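Local coordinates for protein Pcdhgb2 (Mus musculus, PDB 5SZR), which probably mediates calcium-dependent cell adhesion and may help establish and maintain specific neuronal connections in the brain, at residues Asp207-Ala212 with Asp241-Ser246. Numbering follows the deposited sequence.
With CA (calcium ion), chain N; CA (calcium ion), chain O; CA (calcium ion), chain M.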
loop_
_atom_site.group_PDB
_atom_site.type_symbol
_atom_site.label_atom_id
_atom_site.label_comp_id
_atom_site.label_asym_id
_atom_site.label_seq_id
_atom_site.Cartn_x
_atom_site.Cartn_y
_atom_site.Cartn_z
ATOM N N ASP A 207 9.426 -4.681 5.563
ATOM C CA ASP A 207 9.325 -3.450 4.788
ATOM C C ASP A 207 10.648 -2.697 4.734
ATOM O O ASP A 207 11.428 -2.699 5.691
ATOM C CB ASP A 207 8.242 -2.536 5.366
ATOM C CG ASP A 207 8.045 -1.266 4.544
ATOM O OD1 ASP A 207 7.670 -1.379 3.356
ATOM O OD2 ASP A 207 8.251 -0.159 5.088
ATOM N N VAL A 208 10.886 -2.056 3.595
ATOM C CA VAL A 208 11.976 -1.116 3.378
ATOM C C VAL A 208 11.353 0.187 2.885
ATOM O O VAL A 208 10.292 0.181 2.252
ATOM C CB VAL A 208 13.008 -1.681 2.371
ATOM C CG1 VAL A 208 14.021 -0.631 1.948
ATOM C CG2 VAL A 208 13.722 -2.882 2.973
ATOM N N ASN A 209 11.989 1.313 3.210
ATOM C CA ASN A 209 11.488 2.614 2.769
ATOM C C ASN A 209 11.894 2.822 1.313
ATOM O O ASN A 209 12.870 3.504 0.992
ATOM C CB ASN A 209 12.011 3.737 3.656
ATOM C CG ASN A 209 11.357 5.073 3.344
ATOM O OD1 ASN A 209 10.239 5.121 2.833
ATOM N ND2 ASN A 209 12.054 6.164 3.648
ATOM N N ASP A 210 11.115 2.226 0.408
ATOM C CA ASP A 210 11.374 2.358 -1.022
ATOM C C ASP A 210 10.233 3.053 -1.761
ATOM O O ASP A 210 10.159 2.969 -2.989
ATOM C CB ASP A 210 11.663 0.989 -1.644
ATOM C CG ASP A 210 10.581 -0.041 -1.340
ATOM O OD1 ASP A 210 9.799 0.166 -0.385
ATOM O OD2 ASP A 210 10.518 -1.063 -2.059
ATOM N N ASN A 211 9.351 3.752 -1.046
ATOM C CA ASN A 211 8.240 4.468 -1.664
ATOM C C ASN A 211 8.216 5.900 -1.156
ATOM O O ASN A 211 8.118 6.133 0.053
ATOM C CB ASN A 211 6.903 3.782 -1.375
ATOM C CG ASN A 211 6.741 2.484 -2.138
ATOM O OD1 ASN A 211 6.344 2.483 -3.305
ATOM N ND2 ASN A 211 7.047 1.368 -1.483
ATOM N N ALA A 212 8.302 6.849 -2.074
ATOM C CA ALA A 212 8.194 8.254 -1.711
ATOM C C ALA A 212 6.725 8.641 -1.553
ATOM O O ALA A 212 5.865 8.120 -2.268
ATOM C CB ALA A 212 8.855 9.134 -2.771
ATOM N N ASP A 241 1.514 7.030 1.226
ATOM C CA ASP A 241 2.790 6.328 1.269
ATOM C C ASP A 241 2.544 4.879 1.673
ATOM O O ASP A 241 2.167 4.613 2.822
ATOM C CB ASP A 241 3.739 7.028 2.248
ATOM C CG ASP A 241 5.179 6.541 2.135
ATOM O OD1 ASP A 241 5.414 5.318 2.169
ATOM O OD2 ASP A 241 6.084 7.393 2.023
ATOM N N PRO A 242 2.743 3.912 0.768
ATOM C CA PRO A 242 2.360 2.526 1.074
ATOM C C PRO A 242 3.297 1.813 2.035
ATOM O O PRO A 242 2.972 0.698 2.465
ATOM C CB PRO A 242 2.382 1.852 -0.303
ATOM C CG PRO A 242 3.438 2.583 -1.040
ATOM C CD PRO A 242 3.341 4.031 -0.573
ATOM N N ASP A 243 4.433 2.407 2.385
ATOM C CA ASP A 243 5.376 1.762 3.287
ATOM C C ASP A 243 4.793 1.680 4.701
ATOM O O ASP A 243 3.744 2.255 5.007
ATOM C CB ASP A 243 6.709 2.510 3.277
ATOM C CG ASP A 243 7.360 2.528 1.899
ATOM O OD1 ASP A 243 7.131 1.581 1.113
ATOM O OD2 ASP A 243 8.099 3.486 1.597
ATOM N N LEU A 244 5.485 0.942 5.568
ATOM C CA LEU A 244 4.973 0.613 6.892
ATOM C C LEU A 244 5.598 1.478 7.981
ATOM O O LEU A 244 6.767 1.867 7.902
ATOM C CB LEU A 244 5.224 -0.858 7.225
ATOM C CG LEU A 244 4.268 -1.907 6.663
ATOM C CD1 LEU A 244 4.648 -3.284 7.201
ATOM C CD2 LEU A 244 2.824 -1.572 7.000
ATOM N N GLY A 245 4.796 1.760 9.010
ATOM C CA GLY A 245 5.296 2.423 10.205
ATOM C C GLY A 245 5.972 3.743 9.895
ATOM O O GLY A 245 5.422 4.603 9.200
ATOM N N SER A 246 7.194 3.899 10.415
ATOM C CA SER A 246 7.942 5.136 10.221
ATOM C C SER A 246 8.204 5.421 8.749
ATOM O O SER A 246 8.314 6.587 8.356
ATOM C CB SER A 246 9.263 5.077 10.990
ATOM O OG SER A 246 9.092 5.501 12.333
HETATM CA CA CA N . 8.291 -0.638 1.234
HETATM CA CA CA O . 7.974 5.779 2.362
HETATM CA CA CA M . 8.622 -2.384 -2.281
HETATM O O HOH W 1 7.717 -0.662 -3.868
HETATM O O HOH W 2 9.881 -3.372 -4.061
#
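D243 OD1 is gripped by two groups: it binds one calcium ion at 2.5 Å and accepts a short hydrogen bond of 2.6 Å from N211 ND2 of the linker 207-212, which reaches it on the syn side. The other oxygen, D243 OD2, takes a second calcium ion at 2.4 Å and, through its syn lone pair, the backbone N-H of N211. One carboxylate thus bridges two metals, a task an aspartate suits because its short side chain is stiff and both oxygens can bind. Its CG stands anti to the carbonyl carbon (chi1 -61°), which carries the group toward the linker. Around the first ion D207 OD1, V208 O and D210 OD1 gather with E121 and E176 of the preceding cadherin domain; D210 OD2 reaches a third ion at 2.3 Å. D241 binds the second ion with both oxygens, beside the neutral ligands N211 O and N209 OD1, an amide oxygen; N247 O and the carboxylate D299 OD2 complete the site. D207 OD2, besides its bond to N247, receives L244 N at 3.0 Å from above the carboxylate plane. Asparagine suits position 211: its N-H serves D243 and a water on the third ion, while its amide carbon packs on P242 CG. An alanine in place of N211 would probably leave D243 OD1 without its N-H partner and open a gap beside P242. At this junction of ectodomain cadherin domains 4 and 5, calcium is likely to offset the repulsion among the shared acidic groups and probably stiffens the linker.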